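Local structure of CRISPR-associated endoribonuclease Cas6 1 (Methanocaldococcus jannaschii DSM 2661, 5YI6) at residues A[61-66]-A[78-83]; A[11-16]-A[72-77]; A[157-162]-A[181-186]. The protein probably cleaves CRISPR repeat transcripts as a metal-independent Cas6 endoribonuclease, yielding the crRNAs used in antiviral defence. One frame throughout, in Å; residues are numbered along the deposited sequence.

Contact 1 (A[61-66]-A[78-83]). With PO4 (phosphate ion), chain H; PO4 (phosphate ion), chain G.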
loop_
_atom_site.group_PDB
_atom_site.type_symbol
_atom_site.label_atom_id
_atom_site.label_comp_id
_atom_site.label_asym_id
_atom_site.label_seq_id
_atom_site.Cartn_x
_atom_site.Cartn_y
_atom_site.Cartn_z
ATOM N N GLN A 61 -3.303 7.497 -7.794
ATOM C CA GLN A 61 -4.625 7.387 -8.389
ATOM C C GLN A 61 -4.938 8.659 -9.158
ATOM O O GLN A 61 -4.731 9.760 -8.648
ATOM C CB GLN A 61 -5.705 7.189 -7.314
ATOM C CG GLN A 61 -5.410 5.988 -6.346
ATOM C CD GLN A 61 -5.586 4.622 -6.991
ATOM O OE1 GLN A 61 -6.622 4.359 -7.605
ATOM N NE2 GLN A 61 -4.579 3.724 -6.836
ATOM N N ILE A 62 -5.487 8.510 -10.361
ATOM C CA ILE A 62 -5.839 9.654 -11.201
ATOM C C ILE A 62 -7.327 9.587 -11.498
ATOM O O ILE A 62 -7.826 8.537 -11.919
ATOM C CB ILE A 62 -5.036 9.673 -12.512
ATOM C CG1 ILE A 62 -3.544 9.747 -12.213
ATOM C CG2 ILE A 62 -5.556 10.829 -13.467
ATOM C CD1 ILE A 62 -2.694 9.673 -13.451
ATOM N N ARG A 63 -8.030 10.693 -11.265
ATOM C CA ARG A 63 -9.479 10.700 -11.462
ATOM C C ARG A 63 -9.862 11.208 -12.846
ATOM O O ARG A 63 -10.711 10.606 -13.499
ATOM C CB ARG A 63 -10.155 11.554 -10.407
ATOM C CG ARG A 63 -9.998 10.963 -9.012
ATOM C CD ARG A 63 -10.632 11.924 -8.030
ATOM N NE ARG A 63 -10.320 11.490 -6.672
ATOM C CZ ARG A 63 -10.668 12.150 -5.579
ATOM N NH1 ARG A 63 -11.364 13.280 -5.684
ATOM N NH2 ARG A 63 -10.335 11.654 -4.392
ATOM N N LYS A 64 -9.254 12.298 -13.291
ATOM C CA LYS A 64 -9.530 12.855 -14.625
ATOM C C LYS A 64 -8.445 12.353 -15.574
ATOM O O LYS A 64 -7.398 12.975 -15.750
ATOM C CB LYS A 64 -9.601 14.366 -14.544
ATOM C CG LYS A 64 -10.848 14.811 -13.822
ATOM C CD LYS A 64 -10.948 16.313 -13.764
ATOM C CE LYS A 64 -10.762 16.923 -15.131
ATOM N NZ LYS A 64 -11.024 18.389 -15.086
ATOM N N ARG A 65 -8.695 11.209 -16.185
ATOM C CA ARG A 65 -7.610 10.413 -16.738
ATOM C C ARG A 65 -7.770 10.194 -18.237
ATOM O O ARG A 65 -8.879 10.200 -18.769
ATOM C CB ARG A 65 -7.527 9.073 -16.020
ATOM C CG ARG A 65 -8.760 8.252 -16.185
ATOM C CD ARG A 65 -9.089 7.490 -14.912
ATOM N NE ARG A 65 -7.937 6.764 -14.409
ATOM C CZ ARG A 65 -7.504 5.616 -14.913
ATOM N NH1 ARG A 65 -8.126 5.076 -15.958
ATOM N NH2 ARG A 65 -6.441 5.011 -14.381
ATOM N N VAL A 66 -6.633 10.031 -18.907
ATOM C CA VAL A 66 -6.582 9.569 -20.292
ATOM C C VAL A 66 -5.577 8.431 -20.377
ATOM O O VAL A 66 -4.429 8.582 -19.953
ATOM C CB VAL A 66 -6.195 10.692 -21.279
ATOM C CG1 VAL A 66 -6.092 10.103 -22.702
ATOM C CG2 VAL A 66 -7.212 11.776 -21.252
ATOM N N LYS A 78 -3.966 16.664 -11.142
ATOM C CA LYS A 78 -4.181 16.121 -9.799
ATOM C C LYS A 78 -3.920 14.621 -9.755
ATOM O O LYS A 78 -4.176 13.891 -10.714
ATOM C CB LYS A 78 -5.606 16.402 -9.329
ATOM C CG LYS A 78 -5.864 17.936 -9.097
ATOM C CD LYS A 78 -7.268 18.210 -8.620
ATOM C CE LYS A 78 -7.465 19.726 -8.422
ATOM N NZ LYS A 78 -8.867 20.015 -8.046
ATOM N N ALA A 79 -3.393 14.168 -8.613
ATOM C CA ALA A 79 -3.282 12.744 -8.329
ATOM C C ALA A 79 -3.475 12.566 -6.825
ATOM O O ALA A 79 -3.421 13.525 -6.059
ATOM C CB ALA A 79 -1.940 12.138 -8.774
ATOM N N TYR A 80 -3.780 11.335 -6.420
ATOM C CA TYR A 80 -4.126 11.071 -5.023
ATOM C C TYR A 80 -3.308 9.882 -4.553
ATOM O O TYR A 80 -3.261 8.867 -5.241
ATOM C CB TYR A 80 -5.620 10.775 -4.885
ATOM C CG TYR A 80 -6.402 11.994 -5.345
ATOM C CD1 TYR A 80 -6.749 12.989 -4.433
ATOM C CD2 TYR A 80 -6.727 12.170 -6.685
ATOM C CE1 TYR A 80 -7.456 14.110 -4.834
ATOM C CE2 TYR A 80 -7.386 13.317 -7.105
ATOM C CZ TYR A 80 -7.754 14.262 -6.173
ATOM O OH TYR A 80 -8.441 15.386 -6.557
ATOM N N LEU A 81 -2.711 9.995 -3.369
ATOM C CA LEU A 81 -1.911 8.906 -2.814
ATOM C C LEU A 81 -2.509 8.567 -1.452
ATOM O O LEU A 81 -2.583 9.429 -0.586
ATOM C CB LEU A 81 -0.435 9.326 -2.707
ATOM C CG LEU A 81 0.513 8.386 -1.951
ATOM C CD1 LEU A 81 0.583 7.062 -2.738
ATOM C CD2 LEU A 81 1.884 9.021 -1.781
ATOM N N TYR A 82 -2.931 7.326 -1.263
ATOM C CA TYR A 82 -3.522 6.903 0.011
ATOM C C TYR A 82 -2.428 6.249 0.842
ATOM O O TYR A 82 -1.651 5.454 0.310
ATOM C CB TYR A 82 -4.663 5.899 -0.208
ATOM C CG TYR A 82 -5.747 6.550 -1.016
ATOM C CD1 TYR A 82 -6.789 7.206 -0.386
ATOM C CD2 TYR A 82 -5.645 6.641 -2.417
ATOM C CE1 TYR A 82 -7.773 7.891 -1.130
ATOM C CE2 TYR A 82 -6.620 7.321 -3.167
ATOM C CZ TYR A 82 -7.677 7.947 -2.507
ATOM O OH TYR A 82 -8.640 8.641 -3.236
ATOM N N ILE A 83 -2.378 6.584 2.149
ATOM C CA ILE A 83 -1.369 6.052 3.063
ATOM C C ILE A 83 -2.089 5.706 4.356
ATOM O O ILE A 83 -2.939 6.473 4.815
ATOM C CB ILE A 83 -0.243 7.063 3.384
ATOM C CG1 ILE A 83 0.278 7.765 2.116
ATOM C CG2 ILE A 83 0.900 6.347 4.144
ATOM C CD1 ILE A 83 1.421 8.844 2.362
HETATM P P PO4 H . -9.922 18.413 -4.877
HETATM O O1 PO4 H . -9.464 16.975 -4.645
HETATM O O2 PO4 H . -10.553 19.024 -3.646
HETATM O O3 PO4 H . -10.955 18.390 -5.993
HETATM O O4 PO4 H . -8.721 19.248 -5.278
HETATM P P PO4 G . -11.465 14.978 -2.368
HETATM O O1 PO4 G . -10.877 13.593 -2.240
HETATM O O2 PO4 G . -10.445 16.048 -2.507
HETATM O O3 PO4 G . -12.347 15.245 -1.188
HETATM O O4 PO4 G . -12.271 14.996 -3.658
HETATM O O HOH W 1 -8.896 9.072 -5.814
HETATM O O HOH W 2 -7.063 13.198 -10.839
#
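Gln-61 and Tyr-80 form a single antiparallel hydrogen-bonded bridge at the border of the five-stranded sheet in the N-terminal, ferredoxin-like half of this Cas6 protein. Gln-61 N donates to Tyr-80 O over 2.9 Å, and Tyr-80 N returns a bond to Gln-61 O. Beyond the bridge, the side chains of Arg-63 and Tyr-80 stack. The arginine runs extended from CG to NE, and its guanidinium lies flat over one face of the tyrosine ring. The planes are only 7° apart, and Arg-63 CZ sits 3.7 Å from the Tyr-80 ring centroid. The pair is both a flat stack and a cation-pi contact.

Two RAMP-type ferredoxin-like halves are the hallmark of Cas6, and strand 78-85 belongs to the first. Two phosphate ions, probably from the crystallisation liquor, sit here. Arg-63 grips the chain G phosphate with two nearly straight bonds from its guanidinium edge, NH1 lying 2.8 Å from O4 of that ion. Tyr-80 OH donates to O1 of the chain H phosphate at 2.7 Å, and Lys-78 NZ holds O4 of the same ion. Glu-8 forms a salt bridge with Arg-63. Water 1 accepts from Arg-63 NE at 2.9 Å and is also hydrogen-bonded to Tyr-82 OH. Gln-61 CG approaches the edge of the Tyr-82 ring, 3.7 Å from CE2.

Contact 2 (A[11-16]-A[72-77])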
loop_
_atom_site.group_PDB
_atom_site.type_symbol
_atom_site.label_atom_id
_atom_site.label_comp_id
_atom_site.label_asym_id
_atom_site.label_seq_id
_atom_site.Cartn_x
_atom_site.Cartn_y
_atom_site.Cartn_z
ATOM N N LEU A 11 -2.236 15.559 -4.397
ATOM C CA LEU A 11 -1.029 15.972 -5.082
ATOM C C LEU A 11 -1.394 16.759 -6.334
ATOM O O LEU A 11 -2.432 16.505 -6.951
ATOM C CB LEU A 11 -0.174 14.756 -5.482
ATOM C CG LEU A 11 0.191 13.796 -4.339
ATOM C CD1 LEU A 11 0.912 12.542 -4.884
ATOM C CD2 LEU A 11 1.093 14.516 -3.365
ATOM N N GLN A 12 -0.496 17.652 -6.745
ATOM C CA GLN A 12 -0.758 18.473 -7.935
ATOM C C GLN A 12 0.526 18.599 -8.727
ATOM O O GLN A 12 1.547 19.035 -8.176
ATOM C CB GLN A 12 -1.273 19.866 -7.523
ATOM C CG GLN A 12 -1.473 20.829 -8.700
ATOM C CD GLN A 12 -2.810 20.630 -9.358
ATOM O OE1 GLN A 12 -3.836 20.924 -8.757
ATOM N NE2 GLN A 12 -2.815 20.147 -10.600
ATOM N N THR A 13 0.488 18.206 -9.998
ATOM C CA THR A 13 1.598 18.436 -10.926
ATOM C C THR A 13 1.050 19.211 -12.133
ATOM O O THR A 13 -0.069 19.722 -12.095
ATOM C CB THR A 13 2.263 17.121 -11.326
ATOM O OG1 THR A 13 3.453 17.400 -12.078
ATOM C CG2 THR A 13 1.321 16.234 -12.164
ATOM N N ASP A 14 1.845 19.329 -13.193
ATOM C CA ASP A 14 1.364 20.081 -14.364
ATOM C C ASP A 14 0.174 19.406 -15.033
ATOM O O ASP A 14 0.088 18.182 -15.103
ATOM C CB ASP A 14 2.474 20.249 -15.391
ATOM C CG ASP A 14 3.622 21.061 -14.852
ATOM O OD1 ASP A 14 3.372 22.012 -14.081
ATOM O OD2 ASP A 14 4.770 20.730 -15.175
ATOM N N ASN A 15 -0.747 20.224 -15.572
ATOM C CA ASN A 15 -1.798 19.654 -16.409
ATOM C C ASN A 15 -1.194 18.792 -17.516
ATOM O O ASN A 15 -0.100 19.068 -18.027
ATOM C CB ASN A 15 -2.645 20.762 -17.062
ATOM C CG ASN A 15 -3.388 21.603 -16.049
ATOM O OD1 ASN A 15 -3.652 21.154 -14.950
ATOM N ND2 ASN A 15 -3.719 22.841 -16.418
ATOM N N PHE A 16 -1.934 17.734 -17.875
ATOM C CA PHE A 16 -1.653 16.797 -18.963
ATOM C C PHE A 16 -0.462 15.905 -18.679
ATOM O O PHE A 16 0.106 15.336 -19.595
ATOM C CB PHE A 16 -1.453 17.513 -20.322
ATOM C CG PHE A 16 -2.516 18.551 -20.614
ATOM C CD1 PHE A 16 -3.849 18.169 -20.783
ATOM C CD2 PHE A 16 -2.198 19.903 -20.655
ATOM C CE1 PHE A 16 -4.846 19.121 -21.040
ATOM C CE2 PHE A 16 -3.194 20.868 -20.892
ATOM C CZ PHE A 16 -4.514 20.471 -21.096
ATOM N N ILE A 72 -0.883 6.706 -17.465
ATOM C CA ILE A 72 -2.173 7.356 -17.304
ATOM C C ILE A 72 -1.928 8.852 -17.217
ATOM O O ILE A 72 -1.199 9.333 -16.335
ATOM C CB ILE A 72 -2.926 6.855 -16.060
ATOM C CG1 ILE A 72 -3.094 5.332 -16.114
ATOM C CG2 ILE A 72 -4.272 7.582 -15.921
ATOM C CD1 ILE A 72 -3.893 4.822 -17.305
ATOM N N GLU A 73 -2.541 9.592 -18.126
ATOM C CA GLU A 73 -2.437 11.040 -18.125
ATOM C C GLU A 73 -3.423 11.638 -17.139
ATOM O O GLU A 73 -4.587 11.239 -17.112
ATOM C CB GLU A 73 -2.728 11.584 -19.539
ATOM C CG GLU A 73 -2.697 13.111 -19.529
ATOM C CD GLU A 73 -3.093 13.691 -20.878
ATOM O OE1 GLU A 73 -3.212 12.909 -21.812
ATOM O OE2 GLU A 73 -3.285 14.907 -20.959
ATOM N N THR A 74 -2.965 12.604 -16.332
ATOM C CA THR A 74 -3.849 13.392 -15.495
ATOM C C THR A 74 -4.083 14.730 -16.197
ATOM O O THR A 74 -3.140 15.505 -16.439
ATOM C CB THR A 74 -3.326 13.580 -14.059
ATOM O OG1 THR A 74 -4.114 14.593 -13.432
ATOM C CG2 THR A 74 -1.868 14.021 -14.021
ATOM N N ILE A 75 -5.340 14.946 -16.576
ATOM C CA ILE A 75 -5.712 16.110 -17.368
ATOM C C ILE A 75 -5.560 17.373 -16.540
ATOM O O ILE A 75 -5.012 18.380 -17.014
ATOM C CB ILE A 75 -7.140 15.918 -17.924
ATOM C CG1 ILE A 75 -7.187 14.683 -18.836
ATOM C CG2 ILE A 75 -7.646 17.161 -18.691
ATOM C CD1 ILE A 75 -8.601 14.216 -19.172
ATOM N N ASP A 76 -5.989 17.340 -15.275
ATOM C CA ASP A 76 -5.918 18.531 -14.435
ATOM C C ASP A 76 -4.683 18.557 -13.528
ATOM O O ASP A 76 -4.603 19.409 -12.644
ATOM C CB ASP A 76 -7.188 18.668 -13.586
ATOM C CG ASP A 76 -7.404 17.492 -12.622
ATOM O OD1 ASP A 76 -6.577 16.547 -12.562
ATOM O OD2 ASP A 76 -8.448 17.502 -11.931
ATOM N N GLY A 77 -3.740 17.631 -13.719
ATOM C CA GLY A 77 -2.544 17.592 -12.913
ATOM C C GLY A 77 -2.733 16.998 -11.531
ATOM O O GLY A 77 -1.737 16.830 -10.805
#
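Thr-13 N donates to Gly-77 O in a nearly straight bond of 2.7 Å (N-H...O angle 175°), and Phe-16 N gives a longer one to Ile-75 O at 3.3 Å, from above the carbonyl plane. Segment 11-16 leads out of strand 5-12, and segment 72-77 takes in the end of strand 71-74 and the turn 75-77 that leads to strand 78-85. Gly-77 has a positive phi of 78° and lies close against the backbone of Thr-13 and Asp-14. Gly-77 CA comes within 3.4 Å of Thr-13 O.

Gln-12 reaches over this turn. Its CG is anti to the backbone N, and the chain bends at chi2 (84°), turning CD back toward Asp-76. NE2 donates to Asp-76 O at 2.8 Å, in the carbonyl plane and on a lone pair. The same NE2 also donates to Thr-13 O, with both acceptors in the plane of the amide. Thr-13 CG2 rests on Gly-77 O at 3.4 Å, while its OG1 bonds to Glu-110 O in strand 109-118.

At the other end, Phe-16 and Glu-73 lie side by side. Glu-73 OE2 meets the ring edge, 3.3 Å from Phe-16 CD1, and Ile-75 O lies over one ring face toward the rim. Glu-73 OE1 forms a salt bridge with Arg-68. The contact is thus mostly backbone polar groups: one glutamine amide ties a carbonyl of each segment together, and the glycine permits the close approach.

Contact 3 (A[157-162]-A[181-186]); sequences KFYENL and NFEFEV
Tyr-159 has CG anti to its backbone N (chi1 -169°), while Phe-184 has CG between the backbone N and the carbonyl carbon (chi1 65°), and the two side chains slide past each other in opposite directions. The rings form an offset stack, with centroids 4.4 Å apart and planes at 20°. Tyr-159 CE1 lies over the centre of the Phe-184 ring. Leu-162 CD2 touches Phe-184 CZ at 3.6 Å, and Phe-158 CE2 meets the same atom at 4.0 Å. Helix 158-174 is thereby packed on strand 182-195, an outer strand of the four-stranded sheet in the C-terminal half. The axes of the short segments 158-162 and 182-186, roughly antiparallel, approach to 9.9 Å. Val-211 also touches Phe-184.

The tyrosine hydroxyl carries the polar part. Tyr-159 OH donates to the anti lone pair of Glu-183 OE1 at 2.6 Å, with ring and carboxylate nearly coplanar. Phe-184 N donates to Tyr-159 OH at 3.1 Å. Asn-181 ND2 holds Glu-183 OE2 from above the carboxylate plane, and Lys-163 forms a salt bridge with OE1. The hydroxyl both gives and accepts a bond, fixing the ring end against the strand. The nearby lysine charge would probably help keep Glu-183 ionised.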
loop_
_atom_site.group_PDB
_atom_site.type_symbol
_atom_site.label_atom_id
_atom_site.label_comp_id
_atom_site.label_asym_id
_atom_site.label_seq_id
_atom_site.Cartn_x
_atom_site.Cartn_y
_atom_site.Cartn_z
ATOM N N LYS A 157 -2.069 -22.589 -1.991
ATOM C CA LYS A 157 -1.560 -22.066 -0.733
ATOM C C LYS A 157 -1.944 -20.607 -0.476
ATOM O O LYS A 157 -1.782 -20.137 0.655
ATOM C CB LYS A 157 -0.043 -22.169 -0.705
ATOM C CG LYS A 157 0.480 -23.634 -0.630
ATOM C CD LYS A 157 1.977 -23.608 -0.379
ATOM C CE LYS A 157 2.596 -24.996 -0.112
ATOM N NZ LYS A 157 2.630 -25.875 -1.308
ATOM N N PHE A 158 -2.462 -19.905 -1.482
ATOM C CA PHE A 158 -2.690 -18.464 -1.325
ATOM C C PHE A 158 -3.594 -18.179 -0.136
ATOM O O PHE A 158 -3.310 -17.289 0.675
ATOM C CB PHE A 158 -3.297 -17.893 -2.603
ATOM C CG PHE A 158 -3.599 -16.422 -2.533
ATOM C CD1 PHE A 158 -2.620 -15.483 -2.878
ATOM C CD2 PHE A 158 -4.861 -15.987 -2.156
ATOM C CE1 PHE A 158 -2.904 -14.112 -2.864
ATOM C CE2 PHE A 158 -5.157 -14.625 -2.097
ATOM C CZ PHE A 158 -4.174 -13.676 -2.460
ATOM N N TYR A 159 -4.707 -18.910 -0.037
ATOM C CA TYR A 159 -5.761 -18.575 0.909
ATOM C C TYR A 159 -5.242 -18.558 2.348
ATOM O O TYR A 159 -5.358 -17.549 3.069
ATOM C CB TYR A 159 -6.924 -19.568 0.742
ATOM C CG TYR A 159 -8.169 -19.167 1.466
ATOM C CD1 TYR A 159 -9.101 -18.309 0.869
ATOM C CD2 TYR A 159 -8.433 -19.633 2.750
ATOM C CE1 TYR A 159 -10.235 -17.914 1.539
ATOM C CE2 TYR A 159 -9.572 -19.244 3.430
ATOM C CZ TYR A 159 -10.467 -18.369 2.812
ATOM O OH TYR A 159 -11.600 -17.970 3.451
ATOM N N GLU A 160 -4.692 -19.692 2.801
ATOM C CA GLU A 160 -4.240 -19.735 4.182
ATOM C C GLU A 160 -3.001 -18.884 4.387
ATOM O O GLU A 160 -2.804 -18.347 5.478
ATOM C CB GLU A 160 -3.982 -21.186 4.619
ATOM C CG GLU A 160 -5.301 -21.967 4.833
ATOM C CD GLU A 160 -6.225 -21.322 5.877
ATOM O OE1 GLU A 160 -5.730 -20.850 6.926
ATOM O OE2 GLU A 160 -7.455 -21.290 5.657
ATOM N N ASN A 161 -2.146 -18.762 3.378
ATOM C CA ASN A 161 -0.957 -17.938 3.562
ATOM C C ASN A 161 -1.315 -16.462 3.720
ATOM O O ASN A 161 -0.690 -15.758 4.519
ATOM C CB ASN A 161 0.026 -18.148 2.423
ATOM C CG ASN A 161 0.872 -19.395 2.648
ATOM O OD1 ASN A 161 0.375 -20.386 3.183
ATOM N ND2 ASN A 161 2.131 -19.351 2.262
ATOM N N LEU A 162 -2.334 -15.989 2.991
ATOM C CA LEU A 162 -2.804 -14.606 3.178
ATOM C C LEU A 162 -3.364 -14.410 4.593
ATOM O O LEU A 162 -3.064 -13.408 5.273
ATOM C CB LEU A 162 -3.862 -14.264 2.115
ATOM C CG LEU A 162 -4.219 -12.752 2.079
ATOM C CD1 LEU A 162 -2.992 -11.974 1.532
ATOM C CD2 LEU A 162 -5.447 -12.480 1.225
ATOM N N ASN A 181 -10.355 -14.394 13.534
ATOM C CA ASN A 181 -10.302 -15.073 12.264
ATOM C C ASN A 181 -11.109 -14.267 11.254
ATOM O O ASN A 181 -11.929 -13.421 11.617
ATOM C CB ASN A 181 -10.821 -16.510 12.387
ATOM C CG ASN A 181 -10.668 -17.282 11.102
ATOM O OD1 ASN A 181 -9.565 -17.417 10.582
ATOM N ND2 ASN A 181 -11.770 -17.841 10.601
ATOM N N PHE A 182 -10.809 -14.489 9.986
ATOM C CA PHE A 182 -11.654 -13.967 8.928
ATOM C C PHE A 182 -11.597 -14.944 7.769
ATOM O O PHE A 182 -10.773 -15.867 7.744
ATOM C CB PHE A 182 -11.226 -12.544 8.511
ATOM C CG PHE A 182 -10.018 -12.507 7.598
ATOM C CD1 PHE A 182 -10.168 -12.236 6.242
ATOM C CD2 PHE A 182 -8.725 -12.700 8.098
ATOM C CE1 PHE A 182 -9.064 -12.182 5.402
ATOM C CE2 PHE A 182 -7.619 -12.623 7.259
ATOM C CZ PHE A 182 -7.786 -12.382 5.911
ATOM N N GLU A 183 -12.511 -14.752 6.809
ATOM C CA GLU A 183 -12.553 -15.534 5.580
ATOM C C GLU A 183 -12.827 -14.578 4.427
ATOM O O GLU A 183 -13.196 -13.418 4.634
ATOM C CB GLU A 183 -13.634 -16.628 5.637
ATOM C CG GLU A 183 -13.593 -17.484 6.910
ATOM C CD GLU A 183 -12.427 -18.469 6.950
ATOM O OE1 GLU A 183 -11.723 -18.652 5.926
ATOM O OE2 GLU A 183 -12.248 -19.110 8.012
ATOM N N PHE A 184 -12.629 -15.074 3.210
ATOM C CA PHE A 184 -12.856 -14.220 2.066
ATOM C C PHE A 184 -13.184 -15.040 0.836
ATOM O O PHE A 184 -12.933 -16.245 0.766
ATOM C CB PHE A 184 -11.656 -13.286 1.810
ATOM C CG PHE A 184 -10.378 -13.970 1.416
ATOM C CD1 PHE A 184 -9.990 -14.055 0.086
ATOM C CD2 PHE A 184 -9.501 -14.442 2.400
ATOM C CE1 PHE A 184 -8.755 -14.658 -0.260
ATOM C CE2 PHE A 184 -8.283 -15.022 2.068
ATOM C CZ PHE A 184 -7.895 -15.135 0.733
ATOM N N GLU A 185 -13.727 -14.347 -0.157
ATOM C CA GLU A 185 -14.013 -14.956 -1.444
ATOM C C GLU A 185 -13.505 -14.006 -2.512
ATOM O O GLU A 185 -13.910 -12.836 -2.550
ATOM C CB GLU A 185 -15.503 -15.229 -1.626
ATOM C CG GLU A 185 -15.804 -15.794 -3.002
ATOM C CD GLU A 185 -17.297 -15.943 -3.273
ATOM O OE1 GLU A 185 -18.107 -15.709 -2.342
ATOM O OE2 GLU A 185 -17.651 -16.293 -4.424
ATOM N N VAL A 186 -12.623 -14.509 -3.360
ATOM C CA VAL A 186 -12.060 -13.718 -4.448
ATOM C C VAL A 186 -13.111 -13.605 -5.542
ATOM O O VAL A 186 -13.586 -14.618 -6.070
ATOM C CB VAL A 186 -10.768 -14.355 -4.982
ATOM C CG1 VAL A 186 -10.181 -13.522 -6.157
ATOM C CG2 VAL A 186 -9.769 -14.495 -3.865
#

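Contacts 1 and 2 are neighbours, with centres 9 Å apart. Their segments alternate along the chain, and they share two sheets: strands 78-85 and 5-12 pair in one, strands 65-67 and 71-74 in the other. Backbone pairs connect them directly, with Val-66 O 2.8 Å from Glu-73 N and Ala-79 O 2.9 Å from Leu-11 N, both probable hydrogen bonds. Contact 3 belongs to the C-terminal half, on the opposite side of the chain's centre. Its centre is about 29 Å from that of contact 1 and about 37 Å from that of contact 2. All three lie away from Tyr-32, His-47 and Lys-53, the catalytic residues assigned by similarity.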